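Local coordinates for protein enoyl-CoA hydratase (PDB 1WZ8) that probably catalyses the reversible addition of water to the double bond of 2-enoyl-CoA thioesters, as a hexameric member of the crotonase family, at residues A[92-97]-A[231-236]; A[113-118]-A[135-140]; A[119-124]-A[149-154]; A[154-159]-A[183-188]. All blocks are in the same frame, centred on the assembly; numbering follows the deposited sequence.

Contact 1 (A[92-97]-A[231-236]); sequences EARDLV and HFELSL
Ala93, Arg94 and Val97 of helix 83-102 meet Phe232, Glu233 and Leu236 of helix 229-241. The short segments run roughly antiparallel, 142° between their directions, their axes 10.9 Å apart, so side chains rather than backbones fill the gap. The tight side is apolar. Leu236 forks over the first helix: CD1 rests 3.8 Å from Ala93 CB, while CD2 lies 3.9 Å from Arg94 N and also touches Arg94 CB. Phe232 has CG anti to its backbone N (chi1 167°), which sets CG on the side of the first helix. Its CZ is 4.1 Å from Val97 CG2 in an oblique approach, its CE2 is 4.2 Å from Arg94 CA, and Ala93 O stands off the ring edge near its plane. Leu154 of helix 152-155 packs on both Val97 and Phe232. In the crotonase fold such C-terminal helices serve subunit assembly, and 231-236 accordingly touches three other subunits. The looser side is polar and partly exposed at Arg94. The arginine chain runs extended from CG to NE and presents NE to Glu233 OE2 at 2.7 Å in a salt bridge, although the position of OE2 is less certain. The guanidinium and carboxylate planes stand 66° apart. Glu233 OE1 accepts from His219 and His223 of a neighbouring subunit. An alanine in place of Glu233 would probably leave Arg94 NE without its charged mate and deprive those two histidines of their acceptor. Asp95 OD1 adds a long ion pair to Arg94 NH1 within the first segment.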
loop_
_atom_site.group_PDB
_atom_site.type_symbol
_atom_site.label_atom_id
_atom_site.label_comp_id
_atom_site.label_asym_id
_atom_site.label_seq_id
_atom_site.Cartn_x
_atom_site.Cartn_y
_atom_site.Cartn_z
ATOM N N GLU A 92 3.081 -7.731 23.732
ATOM C CA GLU A 92 3.677 -9.068 23.736
ATOM C C GLU A 92 3.114 -9.881 22.569
ATOM O O GLU A 92 3.853 -10.575 21.859
ATOM C CB GLU A 92 3.358 -9.793 25.045
ATOM C CG GLU A 92 4.178 -9.327 26.231
ATOM C CD GLU A 92 3.736 -9.983 27.524
ATOM O OE1 GLU A 92 3.102 -11.056 27.459
ATOM O OE2 GLU A 92 4.036 -9.432 28.604
ATOM N N ALA A 93 1.800 -9.794 22.381
ATOM C CA ALA A 93 1.121 -10.522 21.307
ATOM C C ALA A 93 1.668 -10.056 19.966
ATOM O O ALA A 93 1.905 -10.852 19.059
ATOM C CB ALA A 93 -0.381 -10.268 21.374
ATOM N N ARG A 94 1.871 -8.749 19.843
ATOM C CA ARG A 94 2.403 -8.198 18.603
ATOM C C ARG A 94 3.798 -8.758 18.341
ATOM O O ARG A 94 4.129 -9.117 17.211
ATOM C CB ARG A 94 2.451 -6.666 18.688
ATOM C CG ARG A 94 3.171 -5.973 17.530
ATOM C CD ARG A 94 3.051 -4.454 17.670
ATOM N NE ARG A 94 3.792 -3.714 16.650
ATOM C CZ ARG A 94 5.109 -3.545 16.649
ATOM N NH1 ARG A 94 5.852 -4.065 17.617
ATOM N NH2 ARG A 94 5.685 -2.843 15.683
ATOM N N ASP A 95 4.612 -8.843 19.390
ATOM C CA ASP A 95 5.975 -9.350 19.253
ATOM C C ASP A 95 6.067 -10.862 19.078
ATOM O O ASP A 95 7.044 -11.367 18.531
ATOM C CB ASP A 95 6.834 -8.920 20.451
ATOM C CG ASP A 95 7.172 -7.437 20.425
ATOM O OD1 ASP A 95 7.395 -6.900 19.325
ATOM O OD2 ASP A 95 7.226 -6.812 21.498
ATOM N N LEU A 96 5.056 -11.587 19.542
ATOM C CA LEU A 96 5.058 -13.037 19.411
ATOM C C LEU A 96 5.058 -13.397 17.930
ATOM O O LEU A 96 5.565 -14.443 17.540
ATOM C CB LEU A 96 3.825 -13.642 20.089
ATOM C CG LEU A 96 3.768 -15.174 20.151
ATOM C CD1 LEU A 96 4.935 -15.709 20.975
ATOM C CD2 LEU A 96 2.452 -15.609 20.773
ATOM N N VAL A 97 4.489 -12.516 17.112
ATOM C CA VAL A 97 4.424 -12.729 15.670
ATOM C C VAL A 97 5.569 -12.024 14.935
ATOM O O VAL A 97 6.236 -12.618 14.083
ATOM C CB VAL A 97 3.063 -12.238 15.107
ATOM C CG1 VAL A 97 3.053 -12.321 13.584
ATOM C CG2 VAL A 97 1.937 -13.084 15.683
ATOM N N HIS A 231 -3.099 -3.584 9.366
ATOM C CA HIS A 231 -4.247 -4.484 9.313
ATOM C C HIS A 231 -4.204 -5.431 10.510
ATOM O O HIS A 231 -5.217 -5.681 11.164
ATOM C CB HIS A 231 -4.213 -5.321 8.031
ATOM C CG HIS A 231 -4.282 -4.514 6.770
ATOM N ND1 HIS A 231 -3.362 -3.536 6.461
ATOM C CD2 HIS A 231 -5.143 -4.566 5.726
ATOM C CE1 HIS A 231 -3.652 -3.019 5.279
ATOM N NE2 HIS A 231 -4.729 -3.626 4.812
ATOM N N PHE A 232 -3.019 -5.960 10.782
ATOM C CA PHE A 232 -2.826 -6.890 11.889
ATOM C C PHE A 232 -3.043 -6.214 13.239
ATOM O O PHE A 232 -3.834 -6.679 14.055
ATOM C CB PHE A 232 -1.416 -7.491 11.822
ATOM C CG PHE A 232 -1.004 -8.228 13.067
ATOM C CD1 PHE A 232 -1.848 -9.164 13.654
ATOM C CD2 PHE A 232 0.239 -7.990 13.645
ATOM C CE1 PHE A 232 -1.459 -9.857 14.801
ATOM C CE2 PHE A 232 0.638 -8.680 14.794
ATOM C CZ PHE A 232 -0.218 -9.616 15.372
ATOM N N GLU A 233 -2.348 -5.110 13.467
ATOM C CA GLU A 233 -2.479 -4.410 14.738
ATOM C C GLU A 233 -3.892 -3.921 15.014
ATOM O O GLU A 233 -4.324 -3.879 16.169
ATOM C CB GLU A 233 -1.466 -3.270 14.799
ATOM C CG GLU A 233 -0.048 -3.798 14.982
ATOM C CD GLU A 233 1.004 -2.724 14.869
ATOM O OE1 GLU A 233 0.671 -1.544 15.089
ATOM O OE2 GLU A 233 2.168 -3.070 14.574
ATOM N N LEU A 234 -4.620 -3.549 13.966
ATOM C CA LEU A 234 -5.996 -3.112 14.145
ATOM C C LEU A 234 -6.812 -4.314 14.632
ATOM O O LEU A 234 -7.641 -4.187 15.534
ATOM C CB LEU A 234 -6.585 -2.594 12.828
ATOM C CG LEU A 234 -8.113 -2.447 12.822
ATOM C CD1 LEU A 234 -8.555 -1.407 13.857
ATOM C CD2 LEU A 234 -8.579 -2.052 11.436
ATOM N N SER A 235 -6.577 -5.485 14.052
ATOM C CA SER A 235 -7.340 -6.661 14.482
ATOM C C SER A 235 -7.002 -7.009 15.927
ATOM O O SER A 235 -7.871 -7.446 16.687
ATOM C CB SER A 235 -7.063 -7.872 13.574
ATOM O OG SER A 235 -5.776 -8.410 13.807
ATOM N N LEU A 236 -5.741 -6.813 16.304
ATOM C CA LEU A 236 -5.296 -7.101 17.671
ATOM C C LEU A 236 -5.960 -6.111 18.631
ATOM O O LEU A 236 -6.447 -6.490 19.700
ATOM C CB LEU A 236 -3.771 -6.979 17.764
ATOM C CG LEU A 236 -3.073 -7.350 19.079
ATOM C CD1 LEU A 236 -3.329 -8.812 19.412
ATOM C CD2 LEU A 236 -1.575 -7.084 18.950
#

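Contact 2 (A[113-118]-A[135-140])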
loop_
_atom_site.group_PDB
_atom_site.type_symbol
_atom_site.label_atom_id
_atom_site.label_comp_id
_atom_site.label_asym_id
_atom_site.label_seq_id
_atom_site.Cartn_x
_atom_site.Cartn_y
_atom_site.Cartn_z
ATOM N N LYS A 113 0.726 -32.340 17.639
ATOM C CA LYS A 113 -0.617 -32.483 18.201
ATOM C C LYS A 113 -1.580 -31.307 18.242
ATOM O O LYS A 113 -2.712 -31.428 17.778
ATOM C CB LYS A 113 -0.521 -33.055 19.618
ATOM C CG LYS A 113 0.161 -34.407 19.700
ATOM C CD LYS A 113 0.078 -34.971 21.107
ATOM C CE LYS A 113 0.836 -36.286 21.209
ATOM N NZ LYS A 113 2.270 -36.101 20.854
ATOM N N VAL A 114 -1.159 -30.186 18.823
ATOM C CA VAL A 114 -2.047 -29.040 18.934
ATOM C C VAL A 114 -1.367 -27.677 18.785
ATOM O O VAL A 114 -0.260 -27.460 19.269
ATOM C CB VAL A 114 -2.776 -29.039 20.301
ATOM C CG1 VAL A 114 -3.813 -27.929 20.337
ATOM C CG2 VAL A 114 -3.432 -30.393 20.561
ATOM N N ALA A 115 -2.069 -26.766 18.118
ATOM C CA ALA A 115 -1.614 -25.396 17.912
ATOM C C ALA A 115 -2.892 -24.573 17.841
ATOM O O ALA A 115 -3.588 -24.581 16.830
ATOM C CB ALA A 115 -0.824 -25.275 16.607
ATOM N N VAL A 116 -3.195 -23.871 18.930
ATOM C CA VAL A 116 -4.398 -23.058 19.023
ATOM C C VAL A 116 -4.056 -21.666 19.564
ATOM O O VAL A 116 -3.120 -21.511 20.353
ATOM C CB VAL A 116 -5.439 -23.716 19.975
ATOM C CG1 VAL A 116 -6.678 -22.840 20.084
ATOM C CG2 VAL A 116 -5.808 -25.112 19.474
ATOM N N GLY A 117 -4.817 -20.661 19.137
ATOM C CA GLY A 117 -4.587 -19.298 19.596
ATOM C C GLY A 117 -3.149 -18.842 19.450
ATOM O O GLY A 117 -2.580 -18.896 18.360
ATOM N N ALA A 118 -2.556 -18.388 20.552
ATOM C CA ALA A 118 -1.172 -17.925 20.536
ATOM C C ALA A 118 -0.258 -19.042 20.046
ATOM O O ALA A 118 0.797 -18.782 19.473
ATOM C CB ALA A 118 -0.752 -17.476 21.934
ATOM N N THR A 135 -2.477 -33.396 13.426
ATOM C CA THR A 135 -2.364 -32.234 14.307
ATOM C C THR A 135 -3.635 -31.396 14.199
ATOM O O THR A 135 -4.237 -31.309 13.129
ATOM C CB THR A 135 -1.152 -31.354 13.911
ATOM O OG1 THR A 135 0.047 -32.126 14.019
ATOM C CG2 THR A 135 -1.037 -30.132 14.825
ATOM N N ARG A 136 -4.044 -30.784 15.309
ATOM C CA ARG A 136 -5.237 -29.942 15.320
ATOM C C ARG A 136 -4.808 -28.476 15.309
ATOM O O ARG A 136 -4.115 -28.031 16.220
ATOM C CB ARG A 136 -6.082 -30.227 16.571
ATOM C CG ARG A 136 -7.382 -29.430 16.646
ATOM C CD ARG A 136 -8.304 -29.970 17.732
ATOM N NE ARG A 136 -7.926 -29.529 19.073
ATOM C CZ ARG A 136 -8.433 -28.456 19.675
ATOM N NH1 ARG A 136 -9.344 -27.716 19.057
ATOM N NH2 ARG A 136 -8.033 -28.124 20.895
ATOM N N LEU A 137 -5.211 -27.737 14.276
ATOM C CA LEU A 137 -4.865 -26.321 14.163
ATOM C C LEU A 137 -6.149 -25.503 14.223
ATOM O O LEU A 137 -7.057 -25.689 13.409
ATOM C CB LEU A 137 -4.127 -26.055 12.846
ATOM C CG LEU A 137 -2.901 -26.940 12.599
ATOM C CD1 LEU A 137 -2.293 -26.603 11.244
ATOM C CD2 LEU A 137 -1.875 -26.739 13.707
ATOM N N LEU A 138 -6.222 -24.590 15.182
ATOM C CA LEU A 138 -7.421 -23.781 15.353
ATOM C C LEU A 138 -7.129 -22.396 15.916
ATOM O O LEU A 138 -6.394 -22.246 16.888
ATOM C CB LEU A 138 -8.386 -24.520 16.283
ATOM C CG LEU A 138 -9.734 -23.910 16.676
ATOM C CD1 LEU A 138 -10.627 -23.717 15.463
ATOM C CD2 LEU A 138 -10.393 -24.840 17.663
ATOM N N ASP A 139 -7.695 -21.377 15.288
ATOM C CA ASP A 139 -7.509 -20.022 15.771
ATOM C C ASP A 139 -8.176 -19.998 17.147
ATOM O O ASP A 139 -7.555 -19.632 18.144
ATOM C CB ASP A 139 -8.189 -19.032 14.841
ATOM C CG ASP A 139 -8.129 -17.620 15.372
ATOM O OD1 ASP A 139 -7.070 -16.969 15.239
ATOM O OD2 ASP A 139 -9.142 -17.174 15.945
ATOM N N GLY A 140 -9.451 -20.384 17.176
ATOM C CA GLY A 140 -10.202 -20.477 18.419
ATOM C C GLY A 140 -10.727 -19.244 19.133
ATOM O O GLY A 140 -11.435 -19.375 20.131
HETATM O O HOH W 1 0.834 -34.298 15.595
#
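Val116 lays CG2 over one face of the Arg136 guanidinium, 3.9 Å above its plane and shifted toward the rim at NH2. The arginine chain bends at chi3 (79°), which turns NE out of the extended line of the chain. The other valine methyl, CG1, is anti to the backbone N and points at Leu138 O, 3.3 Å away. On the same side of the sheet Leu138 CB touches Val116 CG2. An alanine in place of Val116 would probably leave that guanidinium face without its methyl cover and open a gap beside Leu138 CB. On the opposite side Ala115 and Leu137 face helix 118-125 through Leu120. Here Leu137 CD2 presses to 3.4 Å from Ala115 CB, a tight carbon pair. Between the two layers the backbones alternate as parallel strands do: Arg136 N to Lys113 O, Ala115 N to Arg136 O, Leu138 N to Ala115 O and Gly117 N to Leu138 O. Where the strands begin a water joins Lys113 N to Thr135 OG1, each 2.8 Å from it, while OG1 also bonds Gly132 N. The strands 114-116 and 136-138, 2° from parallel, belong to the small second sheet of the crotonase spiral. Gly117 is the N-cap of helix 118-125; in relatives a backbone N-H at this helix start, here probably that of Ala118, forms part of the oxyanion hole.

Contact 3 (A[119-124]-A[149-154]); sequences GLALAL and GDHAVL
His151 meets Ala121 first through CB, which lies 3.5 Å from Ala121 CB. Its chi1 of 82° puts CG in the crowded position between backbone N and carbonyl carbon, and CG then sits 3.5 Å from Ala121 CA. That CA lies over one face of the imidazole as a CH-pi contact, 3.8 Å from the ring centroid. Ala152 CB covers the centre of the opposite face, so the ring is sandwiched between two alanines. ND1 donates to Asp150 OD1 at 2.7 Å, nearly straight at 164°; the oxygen lies near the ring plane and is met on its syn side, the N-H tilted 34° out of the carboxylate plane. This bond and the one at NE2 help to set the ring's rotation. CD2 comes within 4.0 Å of Leu124 CD1 and CE1 within 4.1 Å of Leu120 CD2. At the tip, NE2 reaches Leu120 CG at 3.8 Å and takes a hydrogen bond from Trp156 NE1. His151 occupies the N-cap position of helix 152-155, and its ring joins that helix start to helix 118-125. A methylpentanediol, probably from the crystallisation liquor, lies beside Asp150, consistent with a pocket near the active site of the crotonase fold.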
loop_
_atom_site.group_PDB
_atom_site.type_symbol
_atom_site.label_atom_id
_atom_site.label_comp_id
_atom_site.label_asym_id
_atom_site.label_seq_id
_atom_site.Cartn_x
_atom_site.Cartn_y
_atom_site.Cartn_z
ATOM N N GLY A 119 -0.666 -20.286 20.281
ATOM C CA GLY A 119 0.131 -21.416 19.832
ATOM C C GLY A 119 0.205 -21.452 18.316
ATOM O O GLY A 119 1.271 -21.674 17.732
ATOM N N LEU A 120 -0.935 -21.239 17.670
ATOM C CA LEU A 120 -0.975 -21.235 16.215
ATOM C C LEU A 120 -0.261 -19.985 15.700
ATOM O O LEU A 120 0.377 -20.017 14.648
ATOM C CB LEU A 120 -2.422 -21.260 15.719
ATOM C CG LEU A 120 -2.636 -21.380 14.203
ATOM C CD1 LEU A 120 -2.000 -22.672 13.674
ATOM C CD2 LEU A 120 -4.128 -21.368 13.910
ATOM N N ALA A 121 -0.366 -18.886 16.445
ATOM C CA ALA A 121 0.288 -17.641 16.045
ATOM C C ALA A 121 1.795 -17.847 15.913
ATOM O O ALA A 121 2.415 -17.424 14.930
ATOM C CB ALA A 121 -0.004 -16.537 17.067
ATOM N N LEU A 122 2.377 -18.508 16.906
ATOM C CA LEU A 122 3.809 -18.767 16.911
ATOM C C LEU A 122 4.172 -19.742 15.801
ATOM O O LEU A 122 5.162 -19.549 15.101
ATOM C CB LEU A 122 4.237 -19.329 18.270
ATOM C CG LEU A 122 5.724 -19.620 18.480
ATOM C CD1 LEU A 122 6.538 -18.360 18.213
ATOM C CD2 LEU A 122 5.947 -20.118 19.903
ATOM N N ALA A 123 3.355 -20.780 15.636
ATOM C CA ALA A 123 3.583 -21.792 14.608
ATOM C C ALA A 123 3.586 -21.198 13.207
ATOM O O ALA A 123 4.436 -21.540 12.373
ATOM C CB ALA A 123 2.518 -22.873 14.694
ATOM N N LEU A 124 2.624 -20.325 12.936
ATOM C CA LEU A 124 2.526 -19.709 11.617
ATOM C C LEU A 124 3.480 -18.536 11.396
ATOM O O LEU A 124 3.728 -18.150 10.256
ATOM C CB LEU A 124 1.084 -19.276 11.343
ATOM C CG LEU A 124 0.050 -20.409 11.344
ATOM C CD1 LEU A 124 -1.297 -19.874 10.862
ATOM C CD2 LEU A 124 0.529 -21.555 10.449
ATOM N N GLY A 149 -7.559 -11.663 16.604
ATOM C CA GLY A 149 -6.551 -10.645 16.381
ATOM C C GLY A 149 -5.112 -10.909 16.772
ATOM O O GLY A 149 -4.301 -9.984 16.724
ATOM N N ASP A 150 -4.759 -12.142 17.127
ATOM C CA ASP A 150 -3.379 -12.387 17.530
ATOM C C ASP A 150 -2.417 -12.871 16.448
ATOM O O ASP A 150 -1.251 -13.145 16.735
ATOM C CB ASP A 150 -3.322 -13.323 18.751
ATOM C CG ASP A 150 -3.774 -14.735 18.448
ATOM O OD1 ASP A 150 -4.018 -15.061 17.272
ATOM O OD2 ASP A 150 -3.877 -15.530 19.408
ATOM N N HIS A 151 -2.891 -12.960 15.208
ATOM C CA HIS A 151 -2.032 -13.378 14.100
ATOM C C HIS A 151 -2.786 -13.587 12.791
ATOM O O HIS A 151 -2.267 -13.289 11.715
ATOM C CB HIS A 151 -1.296 -14.688 14.428
ATOM C CG HIS A 151 -2.124 -15.915 14.197
ATOM N ND1 HIS A 151 -3.085 -16.344 15.088
ATOM C CD2 HIS A 151 -2.190 -16.757 13.139
ATOM C CE1 HIS A 151 -3.710 -17.395 14.585
ATOM N NE2 HIS A 151 -3.187 -17.665 13.403
ATOM N N ALA A 152 -4.009 -14.097 12.892
ATOM C CA ALA A 152 -4.817 -14.421 11.726
ATOM C C ALA A 152 -4.932 -13.362 10.646
ATOM O O ALA A 152 -4.779 -13.662 9.467
ATOM C CB ALA A 152 -6.207 -14.853 12.166
ATOM N N VAL A 153 -5.207 -12.126 11.032
ATOM C CA VAL A 153 -5.358 -11.095 10.027
ATOM C C VAL A 153 -4.042 -10.740 9.343
ATOM O O VAL A 153 -4.048 -10.229 8.229
ATOM C CB VAL A 153 -6.044 -9.853 10.625
ATOM C CG1 VAL A 153 -6.156 -8.747 9.585
ATOM C CG2 VAL A 153 -7.439 -10.249 11.105
ATOM N N LEU A 154 -2.914 -11.029 9.988
ATOM C CA LEU A 154 -1.623 -10.742 9.358
ATOM C C LEU A 154 -1.186 -11.880 8.436
ATOM O O LEU A 154 -0.727 -11.656 7.307
ATOM C CB LEU A 154 -0.525 -10.544 10.411
ATOM C CG LEU A 154 0.864 -10.251 9.823
ATOM C CD1 LEU A 154 0.867 -8.844 9.249
ATOM C CD2 LEU A 154 1.945 -10.385 10.887
#

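Contact 4 (A[154-159]-A[183-188]); sequences LLWPLL and LGLVAL
Leu185 packs against Trp156 and Leu159 just beyond the Schellman motif that ends helix 177-183. Gly184, the C-prime residue, has positive phi; in that turn Leu185 N bonds Ala180 O and Gly184 N bonds Glu181 O, and the chain then leads on toward strand 188-190. The aromatic contact is a CH-pi interaction. Leu185 CD1 stands over the face of the Trp156 indole, above the CD2-CE2 bond that joins the two rings, 4.0 Å from the six-membered-ring centroid and 14° off the normal, with CE2 of the indole 3.9 Å from the methyl. Leu185 CG, anti to the backbone N (chi1 -173°), carries the branch point out toward Trp156 and Leu159. The indole NE1 is engaged elsewhere, donating to His151 NE2, which ties its rotation to the neighbouring helix start. Leu120 and Leu124 of helix 118-125 also touch the indole. The aliphatic contact uses the same methyl: Leu185 CD1 lies 3.7 Å from Leu159 CD1, so one branch is shared between a ring face and a leucine. Leu159 CD1 is also 3.8 Å from Leu185 O, and its CD2 nears that oxygen too. Beyond them Leu159 continues onto Tyr225 of helix 211-226 and Ala163 of a neighbouring subunit, which places this packing close to a subunit interface. The backbone contact is one of proximity alone. A CB on Gly184 would crowd Leu159 O and also Leu183 O, whereas the glycine lets the two chains pass closely. Gly184 O comes 3.2 Å from Leu159 O, two acceptors side by side without a bond between them.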
loop_
_atom_site.group_PDB
_atom_site.type_symbol
_atom_site.label_atom_id
_atom_site.label_comp_id
_atom_site.label_asym_id
_atom_site.label_seq_id
_atom_site.Cartn_x
_atom_site.Cartn_y
_atom_site.Cartn_z
ATOM N N LEU A 154 -2.914 -11.029 9.988
ATOM C CA LEU A 154 -1.623 -10.742 9.358
ATOM C C LEU A 154 -1.186 -11.880 8.436
ATOM O O LEU A 154 -0.727 -11.656 7.307
ATOM C CB LEU A 154 -0.525 -10.544 10.411
ATOM C CG LEU A 154 0.864 -10.251 9.823
ATOM C CD1 LEU A 154 0.867 -8.844 9.249
ATOM C CD2 LEU A 154 1.945 -10.385 10.887
ATOM N N LEU A 155 -1.350 -13.105 8.921
ATOM C CA LEU A 155 -0.890 -14.282 8.205
ATOM C C LEU A 155 -1.814 -15.073 7.278
ATOM O O LEU A 155 -1.416 -15.404 6.161
ATOM C CB LEU A 155 -0.269 -15.254 9.222
ATOM C CG LEU A 155 0.716 -14.655 10.243
ATOM C CD1 LEU A 155 1.183 -15.733 11.218
ATOM C CD2 LEU A 155 1.904 -14.040 9.519
ATOM N N TRP A 156 -3.037 -15.376 7.714
ATOM C CA TRP A 156 -3.930 -16.206 6.896
ATOM C C TRP A 156 -4.248 -15.835 5.444
ATOM O O TRP A 156 -4.198 -16.697 4.566
ATOM C CB TRP A 156 -5.251 -16.456 7.639
ATOM C CG TRP A 156 -5.123 -17.440 8.767
ATOM C CD1 TRP A 156 -4.305 -17.337 9.858
ATOM C CD2 TRP A 156 -5.854 -18.663 8.927
ATOM N NE1 TRP A 156 -4.484 -18.422 10.686
ATOM C CE2 TRP A 156 -5.428 -19.249 10.139
ATOM C CE3 TRP A 156 -6.827 -19.321 8.163
ATOM C CZ2 TRP A 156 -5.944 -20.465 10.606
ATOM C CZ3 TRP A 156 -7.338 -20.532 8.629
ATOM C CH2 TRP A 156 -6.893 -21.088 9.840
ATOM N N PRO A 157 -4.579 -14.566 5.162
ATOM C CA PRO A 157 -4.883 -14.249 3.761
ATOM C C PRO A 157 -3.799 -14.643 2.764
ATOM O O PRO A 157 -4.104 -15.153 1.680
ATOM C CB PRO A 157 -5.123 -12.741 3.793
ATOM C CG PRO A 157 -5.715 -12.538 5.164
ATOM C CD PRO A 157 -4.802 -13.393 6.025
ATOM N N LEU A 158 -2.540 -14.394 3.120
ATOM C CA LEU A 158 -1.426 -14.717 2.233
ATOM C C LEU A 158 -0.984 -16.170 2.325
ATOM O O LEU A 158 -0.037 -16.579 1.656
ATOM C CB LEU A 158 -0.228 -13.805 2.506
ATOM C CG LEU A 158 -0.322 -12.367 1.993
ATOM C CD1 LEU A 158 0.970 -11.625 2.321
ATOM C CD2 LEU A 158 -0.570 -12.369 0.487
ATOM N N LEU A 159 -1.672 -16.951 3.152
ATOM C CA LEU A 159 -1.342 -18.362 3.291
ATOM C C LEU A 159 -2.369 -19.241 2.587
ATOM O O LEU A 159 -2.009 -20.093 1.768
ATOM C CB LEU A 159 -1.268 -18.764 4.773
ATOM C CG LEU A 159 -0.065 -18.276 5.588
ATOM C CD1 LEU A 159 -0.218 -18.733 7.027
ATOM C CD2 LEU A 159 1.231 -18.827 5.003
ATOM N N LEU A 183 -4.284 -26.800 1.986
ATOM C CA LEU A 183 -4.743 -25.424 1.800
ATOM C C LEU A 183 -3.582 -24.454 1.609
ATOM O O LEU A 183 -3.764 -23.365 1.064
ATOM C CB LEU A 183 -5.569 -24.957 3.006
ATOM C CG LEU A 183 -6.910 -25.631 3.312
ATOM C CD1 LEU A 183 -7.544 -24.958 4.530
ATOM C CD2 LEU A 183 -7.836 -25.514 2.100
ATOM N N GLY A 184 -2.398 -24.841 2.073
ATOM C CA GLY A 184 -1.234 -23.974 1.948
ATOM C C GLY A 184 -0.927 -23.197 3.220
ATOM O O GLY A 184 -0.103 -22.282 3.217
ATOM N N LEU A 185 -1.581 -23.564 4.319
ATOM C CA LEU A 185 -1.355 -22.883 5.594
ATOM C C LEU A 185 0.031 -23.217 6.140
ATOM O O LEU A 185 0.685 -22.374 6.757
ATOM C CB LEU A 185 -2.408 -23.298 6.620
ATOM C CG LEU A 185 -2.375 -22.512 7.937
ATOM C CD1 LEU A 185 -2.952 -21.119 7.709
ATOM C CD2 LEU A 185 -3.184 -23.245 9.000
ATOM N N VAL A 186 0.465 -24.458 5.922
ATOM C CA VAL A 186 1.773 -24.914 6.376
ATOM C C VAL A 186 2.482 -25.638 5.238
ATOM O O VAL A 186 1.836 -26.096 4.293
ATOM C CB VAL A 186 1.655 -25.869 7.582
ATOM C CG1 VAL A 186 1.011 -25.138 8.752
ATOM C CG2 VAL A 186 0.838 -27.102 7.200
ATOM N N ALA A 187 3.802 -25.763 5.345
ATOM C CA ALA A 187 4.601 -26.390 4.293
ATOM C C ALA A 187 4.519 -27.905 4.177
ATOM O O ALA A 187 4.399 -28.444 3.069
ATOM C CB ALA A 187 6.067 -25.978 4.448
ATOM N N LEU A 188 4.601 -28.593 5.308
ATOM C CA LEU A 188 4.582 -30.047 5.289
ATOM C C LEU A 188 3.710 -30.660 6.358
ATOM O O LEU A 188 3.571 -30.116 7.450
ATOM C CB LEU A 188 5.996 -30.591 5.475
ATOM C CG LEU A 188 7.094 -30.230 4.475
ATOM C CD1 LEU A 188 8.440 -30.577 5.093
ATOM C CD2 LEU A 188 6.882 -30.973 3.153
#

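In the fold
All four contacts are largely buried; the centre of contact 3 is about 5 Å from the chain centre, that of contact 4 about 13 Å. Contact 2 alone is built on backbone hydrogen bonds between strands; its Lys113 end is exposed, and no other subunit touches it. Contacts 1, 3 and 4 rest on side chains and all reach the same neighbouring subunit. Contacts 3 and 4 share Leu154 and helix 152-155, and His151 bonds Trp156. Contact 1 packs on that helix through the same leucine. Contacts 2 and 3 meet where strand 114-116 runs into helix 118-125. Contact 1 carries the only salt bridge across segments, contact 4 only apolar, CH-pi and carbonyl contacts.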